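Local coordinates for protein superoxide dismutase [Mn], mitochondrial (PDB 3RN4) that probably destroys mitochondrial superoxide by converting it to hydrogen peroxide and oxygen at one metal site per subunit, here loaded with iron(III) in place of manganese, at residues A[85-90]-A[162-167]; A[127-132]-A[154-159]; A[139-144]-A[174-179]; A[143-148]-A[167-172]. All blocks are in the same frame, centred on the assembly; numbering follows the deposited sequence.

Contacts 1 and 3 are the buried ones and share the iron centre, which takes H89 from the first and D176 from the second; water 1 belongs to both, and Q162 OE1 lies 2.8 Å from W141 NE1 across them. Their chemistry is polar and aromatic. Contacts 2 and 4 lie farther out, with centres about 13 Å and 12 Å from the centre of the chain, and are only partly buried. Contacts 3 and 4 pair strands 140-147 and 169-176 at opposite ends, the metal end and the outer end, where aliphatic side chains take over. Contact 2 packs helix 122-134 on the neighbouring strand 153-160, joining aliphatic packing to a lysine with two waters.

Contact 1 (A[85-90]-A[162-167]); sequences GFTNHC and QDTVTG. With FE (Fe (III) ion), chain B.
N88 and Q162 run alongside each other in opposite senses, their amide planes 50° apart, where helix 66-94 of the iron/manganese superoxide dismutase alpha-hairpin domain meets the 162-167 loop of the C-terminal domain. N88 ND2 donates to Q162 OE1 (3.3 Å) and to D163 O (3.2 Å), both acceptors lying close to the amide plane, although ND2 stands well above the D163 carbonyl plane. On the other branch, T164 OG1, set anti to the backbone N (chi1 -163°), donates to a lone pair of N88 OD1 at 2.8 Å. Replacing N88 by an alanine removes all three bonds and would probably leave the T164 hydroxyl without its acceptor and the D163 carbonyl without this donor. Q162 OE1 also accepts from W141 NE1, so two donors share this oxygen. Bent at chi2 (-59°), Q162 passes over the CA of G85 and brings NE2 to the edge of the H89 ring, 3.5 Å from CE1. H89 ND1 donates in its ring plane to G85 O at 2.7 Å, which fixes the imidazole's rotation while NE2 binds the iron. Q162 NE2 donates to water 1, which sits 2.1 Å from the iron.

Contact 2 (A[127-132]-A[154-159]); sequences KLTNTK and LDVVQT
V156 turns its two methyl groups to helix 127-132 and meets three of its side chains. V156 CG2 lies 3.9 Å from L128 CD2 and 3.7 Å from T129 OG1, while CG1 touches K132 at CG. The chi1 of V156 (-175°) sets CG1 beside the carbonyl carbon and CG2 beside the backbone N, so the methyls divide between K132 and L128, with T129 reached by both. K132 bends at chi2 and again at chi4, which brings NZ back over the strand to donate to V156 O at 3.1 Å, tilted 34° from the carbonyl plane. Two waters accept from the same NZ: one donates back to V156 O, the other to D155 OD1. Here helix 122-134 packs on the antiparallel sheet of the C-terminal domain, nearly along strand 153-160, the segment axes 15° apart and 8.6 Å at closest approach. Farther along, Q158 crosses K132 at about a right angle, CG against CB. Extended beyond CG, Q158 delivers NE2 to a lone pair of K132 O at 2.7 Å. A leucine in place of Q158 would probably leave the K132 carbonyl without this side-chain donor and loosen the tie between helix and strand. Behind this first shell, T129 OG1 is bonded to L125 O, and D155 OD1 makes a weak bond with N147 of the third subunit.

Contact 3 (A[139-144]-A[174-179]); sequences SGWAFI and AIDAWE. With FE (Fe (III) ion), chain B.
D176 divides its carboxylate: OD1 binds the iron at 1.9 Å, while OD2 accepts from W178 N at 3.0 Å in an Asx turn and weakly from water 1. H34, H89 and H180 complete the protein ligands. W141 lies against this aspartate with its ring almost parallel to the carboxylate, the planes 7° apart in a stacked arrangement. D176 CA sits over the six-membered ring of W141, 3.7 Å from its centroid, a CH-pi contact, and OD2 lies above the same ring toward the rim. The extended first torsion of D176 (chi1 -167°) carries the carboxylate along the indole to the metal. Beneath these side chains the antiparallel strands 140-144 and 174-176 pair A142 with I175 through two backbone bonds, and A177 N adds another to G140 O. Past the strand end, S139 CB stands over the five-membered ring of W178, 3.5 Å from its centroid, and water 1 lies above the opposite face toward the rim. S139 OG is bonded to S139 of the fourth subunit. The iron at OD1, the backbone donor at OD2 and the W141 ring alongside its plane together are likely to restrict the carboxylate's rotation.

Contact 4 (A[143-148]-A[167-172]); sequences FIVKNL and GPLVPL
V145, K146 and N147 pair antiparallel with P171, V170 and L169, the short strand axes set at 137° and 4.5 Å apart at closest approach. This is the outer end of the three-stranded antiparallel sheet of the C-terminal domain, where strand 140-147 is central and 169-176 lies at the edge within this chain. K146 and V170 form the hydrogen-bonded pair, with K146 N to V170 O and V170 N to K146 O. Bonds from L172 N to I144 O (2.7 Å) and from L148 N to P168 O (2.9 Å) extend the pairing past both its ends; the second is almost straight, 178° at the hydrogen. V145 CA also makes a CA-H...O contact with V170 O. On the face of V145 and N147, L169 uses one branch, CD2, to cross N147 and touch its amide carbon CG at 3.6 Å; the same methyl reaches V145 CG2. N147 OD1 bonds to S149 OG. P171 CB lies near F143 CD1, the two side chains pointing the same way. L172 lays CD1 over the V145-K146 peptide and CD2 against K146 CB, beyond which the extended lysine carries NZ to F210 O. R70 of the second subunit makes a weak bond to L169 O. At the outer end, L148 CD1 crosses to V170 CG2, 3.6 Å away.

Contact 1 (A[85-90]-A[162-167])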
loop_
_atom_site.group_PDB
_atom_site.type_symbol
_atom_site.label_atom_id
_atom_site.label_comp_id
_atom_site.label_asym_id
_atom_site.label_seq_id
_atom_site.Cartn_x
_atom_site.Cartn_y
_atom_site.Cartn_z
ATOM N N GLY A 85 -5.985 -16.101 -0.308
ATOM C CA GLY A 85 -6.005 -16.974 -1.473
ATOM C C GLY A 85 -6.940 -18.146 -1.270
ATOM O O GLY A 85 -7.642 -18.578 -2.189
ATOM N N PHE A 86 -6.962 -18.661 -0.046
ATOM C CA PHE A 86 -7.834 -19.774 0.266
ATOM C C PHE A 86 -9.296 -19.332 0.105
ATOM O O PHE A 86 -10.084 -19.943 -0.611
ATOM C CB PHE A 86 -7.565 -20.256 1.705
ATOM C CG PHE A 86 -8.638 -21.182 2.230
ATOM C CD1 PHE A 86 -8.837 -22.429 1.642
ATOM C CD2 PHE A 86 -9.459 -20.786 3.272
ATOM C CE1 PHE A 86 -9.833 -23.282 2.092
ATOM C CE2 PHE A 86 -10.457 -21.634 3.740
ATOM C CZ PHE A 86 -10.644 -22.880 3.145
ATOM N N THR A 87 -9.647 -18.239 0.749
ATOM C CA THR A 87 -11.051 -17.858 0.789
ATOM C C THR A 87 -11.524 -17.343 -0.572
ATOM O O THR A 87 -12.625 -17.649 -0.996
ATOM C CB THR A 87 -11.325 -16.876 1.927
ATOM O OG1 THR A 87 -10.592 -15.679 1.709
ATOM C CG2 THR A 87 -10.847 -17.457 3.231
ATOM N N ASN A 88 -10.686 -16.575 -1.276
ATOM C CA ASN A 88 -11.104 -16.027 -2.559
ATOM C C ASN A 88 -11.397 -17.103 -3.571
ATOM O O ASN A 88 -12.373 -17.022 -4.307
ATOM C CB ASN A 88 -10.042 -15.050 -3.127
ATOM C CG ASN A 88 -10.050 -13.717 -2.427
ATOM O OD1 ASN A 88 -11.029 -13.354 -1.750
ATOM N ND2 ASN A 88 -8.945 -12.958 -2.578
ATOM N N HIS A 89 -10.546 -18.128 -3.635
ATOM C CA HIS A 89 -10.802 -19.157 -4.639
ATOM C C HIS A 89 -12.016 -20.015 -4.248
ATOM O O HIS A 89 -12.733 -20.523 -5.108
ATOM C CB HIS A 89 -9.551 -19.998 -4.888
ATOM C CG HIS A 89 -8.457 -19.222 -5.565
ATOM N ND1 HIS A 89 -7.561 -18.453 -4.867
ATOM C CD2 HIS A 89 -8.137 -19.088 -6.874
ATOM C CE1 HIS A 89 -6.735 -17.858 -5.715
ATOM N NE2 HIS A 89 -7.064 -18.229 -6.942
ATOM N N CYS A 90 -12.238 -20.178 -2.955
ATOM C CA CYS A 90 -13.476 -20.875 -2.525
ATOM C C CYS A 90 -14.701 -20.117 -2.998
ATOM O O CYS A 90 -15.650 -20.712 -3.523
ATOM C CB CYS A 90 -13.538 -21.027 -1.019
ATOM S SG CYS A 90 -12.490 -22.341 -0.360
ATOM N N GLN A 162 -4.017 -11.163 -2.953
ATOM C CA GLN A 162 -5.127 -11.971 -2.382
ATOM C C GLN A 162 -5.834 -11.224 -1.280
ATOM O O GLN A 162 -6.442 -11.827 -0.378
ATOM C CB GLN A 162 -4.663 -13.356 -1.874
ATOM C CG GLN A 162 -4.113 -14.294 -2.980
ATOM C CD GLN A 162 -5.092 -14.590 -4.086
ATOM O OE1 GLN A 162 -6.300 -14.354 -3.965
ATOM N NE2 GLN A 162 -4.585 -15.146 -5.171
ATOM N N ASP A 163 -5.798 -9.900 -1.334
ATOM C CA ASP A 163 -6.595 -9.127 -0.399
ATOM C C ASP A 163 -8.063 -9.486 -0.654
ATOM O O ASP A 163 -8.442 -9.871 -1.757
ATOM C CB ASP A 163 -6.371 -7.624 -0.606
ATOM C CG ASP A 163 -4.974 -7.165 -0.168
ATOM O OD1 ASP A 163 -4.202 -7.988 0.354
ATOM O OD2 ASP A 163 -4.649 -5.974 -0.350
ATOM N N THR A 164 -8.897 -9.341 0.367
ATOM C CA THR A 164 -10.294 -9.726 0.203
ATOM C C THR A 164 -11.246 -8.694 0.798
ATOM O O THR A 164 -10.797 -7.703 1.386
ATOM C CB THR A 164 -10.535 -11.113 0.823
ATOM O OG1 THR A 164 -11.763 -11.647 0.312
ATOM C CG2 THR A 164 -10.559 -11.012 2.336
ATOM N N VAL A 165 -12.549 -8.896 0.595
ATOM C CA VAL A 165 -13.549 -8.078 1.279
ATOM C C VAL A 165 -13.963 -8.731 2.604
ATOM O O VAL A 165 -14.274 -9.921 2.658
ATOM C CB VAL A 165 -14.794 -7.833 0.408
ATOM C CG1 VAL A 165 -14.437 -6.930 -0.762
ATOM C CG2 VAL A 165 -15.367 -9.149 -0.086
ATOM N N THR A 166 -13.959 -7.951 3.674
ATOM C CA THR A 166 -14.316 -8.482 4.983
ATOM C C THR A 166 -15.367 -7.604 5.676
ATOM O O THR A 166 -15.787 -6.574 5.130
ATOM C CB THR A 166 -13.083 -8.583 5.877
ATOM O OG1 THR A 166 -12.594 -7.264 6.153
ATOM C CG2 THR A 166 -11.971 -9.366 5.167
ATOM N N GLY A 167 -15.778 -8.012 6.877
ATOM C CA GLY A 167 -16.680 -7.186 7.694
ATOM C C GLY A 167 -17.981 -6.904 6.967
ATOM O O GLY A 167 -18.650 -7.849 6.514
HETATM FE FE FE B . -6.485 -17.394 -8.835
HETATM O O HOH W 1 -5.789 -15.642 -7.839
#

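Contact 2 (A[127-132]-A[154-159])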
loop_
_atom_site.group_PDB
_atom_site.type_symbol
_atom_site.label_atom_id
_atom_site.label_comp_id
_atom_site.label_asym_id
_atom_site.label_seq_id
_atom_site.Cartn_x
_atom_site.Cartn_y
_atom_site.Cartn_z
ATOM N N LYS A 127 -20.833 -4.503 -17.170
ATOM C CA LYS A 127 -19.912 -3.497 -17.734
ATOM C C LYS A 127 -19.041 -2.825 -16.677
ATOM O O LYS A 127 -17.816 -2.702 -16.841
ATOM C CB LYS A 127 -20.707 -2.424 -18.505
ATOM C CG LYS A 127 -20.999 -2.825 -19.942
ATOM C CD LYS A 127 -22.034 -1.888 -20.614
ATOM C CE LYS A 127 -22.068 -0.500 -19.975
ATOM N NZ LYS A 127 -20.729 0.152 -19.938
ATOM N N LEU A 128 -19.667 -2.378 -15.594
ATOM C CA LEU A 128 -18.933 -1.734 -14.517
ATOM C C LEU A 128 -17.882 -2.682 -13.960
ATOM O O LEU A 128 -16.730 -2.288 -13.713
ATOM C CB LEU A 128 -19.886 -1.300 -13.410
ATOM C CG LEU A 128 -19.245 -0.715 -12.161
ATOM C CD1 LEU A 128 -18.445 0.524 -12.561
ATOM C CD2 LEU A 128 -20.317 -0.360 -11.145
ATOM N N THR A 129 -18.272 -3.939 -13.762
ATOM C CA THR A 129 -17.357 -4.919 -13.171
ATOM C C THR A 129 -16.189 -5.181 -14.114
ATOM O O THR A 129 -15.031 -5.304 -13.668
ATOM C CB THR A 129 -18.085 -6.249 -12.837
ATOM O OG1 THR A 129 -19.235 -5.966 -12.015
ATOM C CG2 THR A 129 -17.162 -7.212 -12.038
ATOM N N ASN A 130 -16.475 -5.274 -15.409
ATOM C CA ASN A 130 -15.394 -5.461 -16.385
ATOM C C ASN A 130 -14.445 -4.261 -16.424
ATOM O O ASN A 130 -13.232 -4.433 -16.640
ATOM C CB ASN A 130 -15.918 -5.777 -17.783
ATOM C CG ASN A 130 -16.576 -7.145 -17.846
ATOM O OD1 ASN A 130 -16.284 -8.018 -17.022
ATOM N ND2 ASN A 130 -17.460 -7.340 -18.824
ATOM N N THR A 131 -14.974 -3.066 -16.190
ATOM C CA THR A 131 -14.089 -1.900 -16.112
ATOM C C THR A 131 -13.173 -2.029 -14.887
ATOM O O THR A 131 -11.968 -1.739 -14.979
ATOM C CB THR A 131 -14.823 -0.512 -16.135
ATOM O OG1 THR A 131 -15.514 -0.280 -14.898
ATOM C CG2 THR A 131 -15.799 -0.426 -17.298
ATOM N N LYS A 132 -13.734 -2.479 -13.760
ATOM C CA LYS A 132 -12.957 -2.652 -12.531
ATOM C C LYS A 132 -11.900 -3.730 -12.720
ATOM O O LYS A 132 -10.769 -3.585 -12.243
ATOM C CB LYS A 132 -13.861 -2.990 -11.329
ATOM C CG LYS A 132 -14.798 -1.837 -10.898
ATOM C CD LYS A 132 -14.019 -0.679 -10.259
ATOM C CE LYS A 132 -14.858 0.592 -10.043
ATOM N NZ LYS A 132 -15.579 0.616 -8.752
ATOM N N LEU A 154 -25.595 -2.385 -3.266
ATOM C CA LEU A 154 -24.624 -3.096 -4.106
ATOM C C LEU A 154 -23.482 -2.156 -4.467
ATOM O O LEU A 154 -23.697 -0.953 -4.634
ATOM C CB LEU A 154 -25.294 -3.537 -5.408
ATOM C CG LEU A 154 -26.377 -4.622 -5.238
ATOM C CD1 LEU A 154 -27.066 -4.853 -6.574
ATOM C CD2 LEU A 154 -25.772 -5.939 -4.703
ATOM N N ASP A 155 -22.283 -2.699 -4.618
ATOM C CA ASP A 155 -21.204 -1.935 -5.245
ATOM C C ASP A 155 -20.259 -2.932 -5.894
ATOM O O ASP A 155 -20.445 -4.149 -5.767
ATOM C CB ASP A 155 -20.484 -1.121 -4.168
ATOM C CG ASP A 155 -19.626 -0.002 -4.737
ATOM O OD1 ASP A 155 -19.624 0.254 -5.956
ATOM O OD2 ASP A 155 -18.947 0.665 -3.939
ATOM N N VAL A 156 -19.235 -2.429 -6.575
ATOM C CA VAL A 156 -18.204 -3.305 -7.107
ATOM C C VAL A 156 -16.865 -2.779 -6.625
ATOM O O VAL A 156 -16.580 -1.585 -6.751
ATOM C CB VAL A 156 -18.182 -3.324 -8.620
ATOM C CG1 VAL A 156 -17.162 -4.361 -9.109
ATOM C CG2 VAL A 156 -19.593 -3.614 -9.178
ATOM N N VAL A 157 -16.061 -3.651 -6.056
ATOM C CA VAL A 157 -14.785 -3.191 -5.516
ATOM C C VAL A 157 -13.641 -3.996 -6.099
ATOM O O VAL A 157 -13.823 -5.136 -6.511
ATOM C CB VAL A 157 -14.749 -3.286 -4.020
ATOM C CG1 VAL A 157 -15.820 -2.361 -3.382
ATOM C CG2 VAL A 157 -14.932 -4.717 -3.562
ATOM N N GLN A 158 -12.460 -3.401 -6.137
ATOM C CA GLN A 158 -11.269 -4.112 -6.619
ATOM C C GLN A 158 -10.447 -4.457 -5.396
ATOM O O GLN A 158 -10.407 -3.672 -4.441
ATOM C CB GLN A 158 -10.374 -3.166 -7.439
ATOM C CG GLN A 158 -10.853 -2.749 -8.799
ATOM C CD GLN A 158 -9.912 -1.689 -9.343
ATOM O OE1 GLN A 158 -9.175 -1.030 -8.569
ATOM N NE2 GLN A 158 -9.871 -1.556 -10.650
ATOM N N THR A 159 -9.739 -5.584 -5.413
ATOM C CA THR A 159 -8.673 -5.791 -4.429
ATOM C C THR A 159 -7.421 -6.220 -5.186
ATOM O O THR A 159 -7.509 -6.686 -6.321
ATOM C CB THR A 159 -8.966 -6.902 -3.391
ATOM O OG1 THR A 159 -9.023 -8.174 -4.051
ATOM C CG2 THR A 159 -10.273 -6.653 -2.649
HETATM O O HOH W 2 -14.812 0.410 -6.006
HETATM O O HOH W 3 -17.993 1.415 -8.057
#

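Contact 3 (A[139-144]-A[174-179])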
loop_
_atom_site.group_PDB
_atom_site.type_symbol
_atom_site.label_atom_id
_atom_site.label_comp_id
_atom_site.label_asym_id
_atom_site.label_seq_id
_atom_site.Cartn_x
_atom_site.Cartn_y
_atom_site.Cartn_z
ATOM N N SER A 139 -1.881 -8.075 -10.061
ATOM C CA SER A 139 -2.756 -9.202 -9.739
ATOM C C SER A 139 -3.873 -8.724 -8.824
ATOM O O SER A 139 -3.685 -7.862 -7.979
ATOM C CB SER A 139 -1.969 -10.292 -8.995
ATOM O OG SER A 139 -0.875 -10.783 -9.780
ATOM N N GLY A 140 -5.048 -9.327 -8.961
ATOM C CA GLY A 140 -6.087 -9.020 -7.980
ATOM C C GLY A 140 -7.430 -9.561 -8.397
ATOM O O GLY A 140 -7.500 -10.482 -9.209
ATOM N N TRP A 141 -8.482 -8.948 -7.853
ATOM C CA TRP A 141 -9.862 -9.468 -7.914
ATOM C C TRP A 141 -10.823 -8.305 -8.123
ATOM O O TRP A 141 -10.524 -7.167 -7.751
ATOM C CB TRP A 141 -10.236 -10.139 -6.583
ATOM C CG TRP A 141 -9.496 -11.388 -6.340
ATOM C CD1 TRP A 141 -8.215 -11.502 -5.856
ATOM C CD2 TRP A 141 -9.950 -12.729 -6.607
ATOM N NE1 TRP A 141 -7.850 -12.843 -5.819
ATOM C CE2 TRP A 141 -8.900 -13.605 -6.250
ATOM C CE3 TRP A 141 -11.154 -13.277 -7.080
ATOM C CZ2 TRP A 141 -9.002 -14.996 -6.386
ATOM C CZ3 TRP A 141 -11.252 -14.654 -7.214
ATOM C CH2 TRP A 141 -10.172 -15.501 -6.869
ATOM N N ALA A 142 -11.975 -8.574 -8.737
ATOM C CA ALA A 142 -13.111 -7.652 -8.527
ATOM C C ALA A 142 -14.206 -8.429 -7.803
ATOM O O ALA A 142 -14.408 -9.629 -8.056
ATOM C CB ALA A 142 -13.639 -7.081 -9.819
ATOM N N PHE A 143 -14.890 -7.746 -6.903
ATOM C CA PHE A 143 -16.008 -8.350 -6.185
ATOM C C PHE A 143 -17.238 -7.490 -6.328
ATOM O O PHE A 143 -17.199 -6.286 -6.083
ATOM C CB PHE A 143 -15.729 -8.433 -4.713
ATOM C CG PHE A 143 -14.551 -9.299 -4.329
ATOM C CD1 PHE A 143 -14.731 -10.654 -4.029
ATOM C CD2 PHE A 143 -13.281 -8.733 -4.194
ATOM C CE1 PHE A 143 -13.633 -11.456 -3.626
ATOM C CE2 PHE A 143 -12.197 -9.510 -3.788
ATOM C CZ PHE A 143 -12.376 -10.886 -3.524
ATOM N N ILE A 144 -18.341 -8.115 -6.708
ATOM C CA ILE A 144 -19.633 -7.473 -6.556
ATOM C C ILE A 144 -20.051 -7.729 -5.106
ATOM O O ILE A 144 -20.081 -8.878 -4.650
ATOM C CB ILE A 144 -20.671 -8.043 -7.547
ATOM C CG1 ILE A 144 -20.187 -7.877 -8.993
ATOM C CG2 ILE A 144 -22.043 -7.377 -7.302
ATOM C CD1 ILE A 144 -21.152 -8.461 -10.064
ATOM N N ALA A 174 -17.258 -13.142 -6.952
ATOM C CA ALA A 174 -15.802 -12.884 -7.032
ATOM C C ALA A 174 -15.294 -13.235 -8.422
ATOM O O ALA A 174 -15.658 -14.282 -8.975
ATOM C CB ALA A 174 -15.036 -13.720 -5.946
ATOM N N ILE A 175 -14.472 -12.360 -9.020
ATOM C CA ILE A 175 -13.889 -12.654 -10.326
ATOM C C ILE A 175 -12.381 -12.487 -10.228
ATOM O O ILE A 175 -11.894 -11.411 -9.865
ATOM C CB ILE A 175 -14.404 -11.725 -11.451
ATOM C CG1 ILE A 175 -15.950 -11.738 -11.549
ATOM C CG2 ILE A 175 -13.754 -12.107 -12.785
ATOM C CD1 ILE A 175 -16.516 -13.057 -11.999
ATOM N N ASP A 176 -11.650 -13.559 -10.555
ATOM C CA ASP A 176 -10.188 -13.591 -10.421
ATOM C C ASP A 176 -9.559 -12.877 -11.607
ATOM O O ASP A 176 -9.830 -13.220 -12.748
ATOM C CB ASP A 176 -9.744 -15.074 -10.360
ATOM C CG ASP A 176 -8.325 -15.259 -9.910
ATOM O OD1 ASP A 176 -7.939 -16.446 -9.719
ATOM O OD2 ASP A 176 -7.601 -14.252 -9.731
ATOM N N ALA A 177 -8.704 -11.892 -11.323
ATOM C CA ALA A 177 -7.996 -11.153 -12.372
ATOM C C ALA A 177 -6.503 -11.466 -12.387
ATOM O O ALA A 177 -5.754 -10.858 -13.168
ATOM C CB ALA A 177 -8.213 -9.623 -12.206
ATOM N N TRP A 178 -6.053 -12.422 -11.578
ATOM C CA TRP A 178 -4.648 -12.838 -11.691
ATOM C C TRP A 178 -4.418 -13.408 -13.079
ATOM O O TRP A 178 -5.294 -14.060 -13.658
ATOM C CB TRP A 178 -4.294 -13.929 -10.673
ATOM C CG TRP A 178 -4.056 -13.426 -9.298
ATOM C CD1 TRP A 178 -4.921 -12.717 -8.509
ATOM C CD2 TRP A 178 -2.876 -13.635 -8.527
ATOM N NE1 TRP A 178 -4.335 -12.472 -7.273
ATOM C CE2 TRP A 178 -3.083 -13.038 -7.266
ATOM C CE3 TRP A 178 -1.649 -14.287 -8.785
ATOM C CZ2 TRP A 178 -2.092 -13.038 -6.260
ATOM C CZ3 TRP A 178 -0.673 -14.288 -7.791
ATOM C CH2 TRP A 178 -0.899 -13.675 -6.548
ATOM N N GLU A 179 -3.219 -13.216 -13.627
ATOM C CA GLU A 179 -2.973 -13.767 -14.943
ATOM C C GLU A 179 -3.162 -15.286 -15.052
ATOM O O GLU A 179 -3.641 -15.771 -16.090
ATOM C CB GLU A 179 -1.606 -13.291 -15.496
ATOM C CG GLU A 179 -1.564 -11.748 -15.630
ATOM C CD GLU A 179 -0.207 -11.261 -16.142
ATOM O OE1 GLU A 179 0.816 -11.701 -15.573
ATOM O OE2 GLU A 179 -0.164 -10.474 -17.117
HETATM FE FE FE B . -6.485 -17.394 -8.835
HETATM O O HOH W 4 -1.123 -12.464 -11.928
HETATM O O HOH W 1 -5.789 -15.642 -7.839
#

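Contact 4 (A[143-148]-A[167-172])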
loop_
_atom_site.group_PDB
_atom_site.type_symbol
_atom_site.label_atom_id
_atom_site.label_comp_id
_atom_site.label_asym_id
_atom_site.label_seq_id
_atom_site.Cartn_x
_atom_site.Cartn_y
_atom_site.Cartn_z
ATOM N N PHE A 143 -14.890 -7.746 -6.903
ATOM C CA PHE A 143 -16.008 -8.350 -6.185
ATOM C C PHE A 143 -17.238 -7.490 -6.328
ATOM O O PHE A 143 -17.199 -6.286 -6.083
ATOM C CB PHE A 143 -15.729 -8.433 -4.713
ATOM C CG PHE A 143 -14.551 -9.299 -4.329
ATOM C CD1 PHE A 143 -14.731 -10.654 -4.029
ATOM C CD2 PHE A 143 -13.281 -8.733 -4.194
ATOM C CE1 PHE A 143 -13.633 -11.456 -3.626
ATOM C CE2 PHE A 143 -12.197 -9.510 -3.788
ATOM C CZ PHE A 143 -12.376 -10.886 -3.524
ATOM N N ILE A 144 -18.341 -8.115 -6.708
ATOM C CA ILE A 144 -19.633 -7.473 -6.556
ATOM C C ILE A 144 -20.051 -7.729 -5.106
ATOM O O ILE A 144 -20.081 -8.878 -4.650
ATOM C CB ILE A 144 -20.671 -8.043 -7.547
ATOM C CG1 ILE A 144 -20.187 -7.877 -8.993
ATOM C CG2 ILE A 144 -22.043 -7.377 -7.302
ATOM C CD1 ILE A 144 -21.152 -8.461 -10.064
ATOM N N VAL A 145 -20.349 -6.661 -4.365
ATOM C CA VAL A 145 -20.614 -6.775 -2.952
ATOM C C VAL A 145 -21.961 -6.181 -2.532
ATOM O O VAL A 145 -22.538 -5.338 -3.236
ATOM C CB VAL A 145 -19.523 -6.077 -2.113
ATOM C CG1 VAL A 145 -18.138 -6.745 -2.378
ATOM C CG2 VAL A 145 -19.513 -4.547 -2.428
ATOM N N LYS A 146 -22.419 -6.631 -1.366
ATOM C CA LYS A 146 -23.540 -5.990 -0.665
ATOM C C LYS A 146 -22.963 -5.319 0.573
ATOM O O LYS A 146 -22.347 -5.965 1.418
ATOM C CB LYS A 146 -24.576 -7.026 -0.243
ATOM C CG LYS A 146 -25.810 -6.394 0.457
ATOM C CD LYS A 146 -26.750 -7.505 0.987
ATOM C CE LYS A 146 -28.137 -6.960 1.372
ATOM N NZ LYS A 146 -29.039 -8.105 1.827
ATOM N N ASN A 147 -23.122 -4.006 0.667
ATOM C CA ASN A 147 -22.602 -3.268 1.805
ATOM C C ASN A 147 -23.632 -3.152 2.931
ATOM O O ASN A 147 -24.642 -2.446 2.805
ATOM C CB ASN A 147 -22.151 -1.882 1.343
ATOM C CG ASN A 147 -21.503 -1.089 2.442
ATOM O OD1 ASN A 147 -21.545 -1.468 3.611
ATOM N ND2 ASN A 147 -20.918 0.046 2.073
ATOM N N LEU A 148 -23.378 -3.862 4.024
ATOM C CA LEU A 148 -24.334 -3.935 5.133
ATOM C C LEU A 148 -24.409 -2.672 5.974
ATOM O O LEU A 148 -25.318 -2.536 6.797
ATOM C CB LEU A 148 -23.986 -5.101 6.051
ATOM C CG LEU A 148 -24.050 -6.468 5.391
ATOM C CD1 LEU A 148 -23.645 -7.546 6.387
ATOM C CD2 LEU A 148 -25.444 -6.705 4.830
ATOM N N GLY A 167 -15.778 -8.012 6.877
ATOM C CA GLY A 167 -16.680 -7.186 7.694
ATOM C C GLY A 167 -17.981 -6.904 6.967
ATOM O O GLY A 167 -18.650 -7.849 6.514
ATOM N N PRO A 168 -18.338 -5.614 6.824
ATOM C CA PRO A 168 -19.644 -5.202 6.295
ATOM C C PRO A 168 -19.785 -5.364 4.787
ATOM O O PRO A 168 -20.894 -5.325 4.269
ATOM C CB PRO A 168 -19.724 -3.732 6.680
ATOM C CG PRO A 168 -18.272 -3.284 6.617
ATOM C CD PRO A 168 -17.437 -4.466 6.998
ATOM N N LEU A 169 -18.692 -5.578 4.073
ATOM C CA LEU A 169 -18.831 -5.854 2.659
ATOM C C LEU A 169 -19.011 -7.360 2.461
ATOM O O LEU A 169 -18.076 -8.125 2.696
ATOM C CB LEU A 169 -17.605 -5.344 1.877
ATOM C CG LEU A 169 -17.396 -3.821 1.910
ATOM C CD1 LEU A 169 -16.213 -3.406 1.049
ATOM C CD2 LEU A 169 -18.656 -3.105 1.423
ATOM N N VAL A 170 -20.190 -7.778 2.001
ATOM C CA VAL A 170 -20.454 -9.197 1.724
ATOM C C VAL A 170 -20.167 -9.543 0.274
ATOM O O VAL A 170 -20.732 -8.950 -0.641
ATOM C CB VAL A 170 -21.906 -9.571 2.041
ATOM C CG1 VAL A 170 -22.165 -11.068 1.744
ATOM C CG2 VAL A 170 -22.247 -9.202 3.511
ATOM N N PRO A 171 -19.278 -10.517 0.040
ATOM C CA PRO A 171 -19.017 -10.795 -1.377
ATOM C C PRO A 171 -20.155 -11.580 -2.040
ATOM O O PRO A 171 -20.586 -12.590 -1.495
ATOM C CB PRO A 171 -17.746 -11.659 -1.346
ATOM C CG PRO A 171 -17.724 -12.279 0.012
ATOM C CD PRO A 171 -18.435 -11.302 0.957
ATOM N N LEU A 172 -20.619 -11.118 -3.191
ATOM C CA LEU A 172 -21.689 -11.801 -3.940
ATOM C C LEU A 172 -21.132 -12.526 -5.140
ATOM O O LEU A 172 -21.497 -13.672 -5.377
ATOM C CB LEU A 172 -22.744 -10.823 -4.418
ATOM C CG LEU A 172 -23.242 -9.869 -3.343
ATOM C CD1 LEU A 172 -24.244 -8.893 -3.992
ATOM C CD2 LEU A 172 -23.866 -10.606 -2.110
#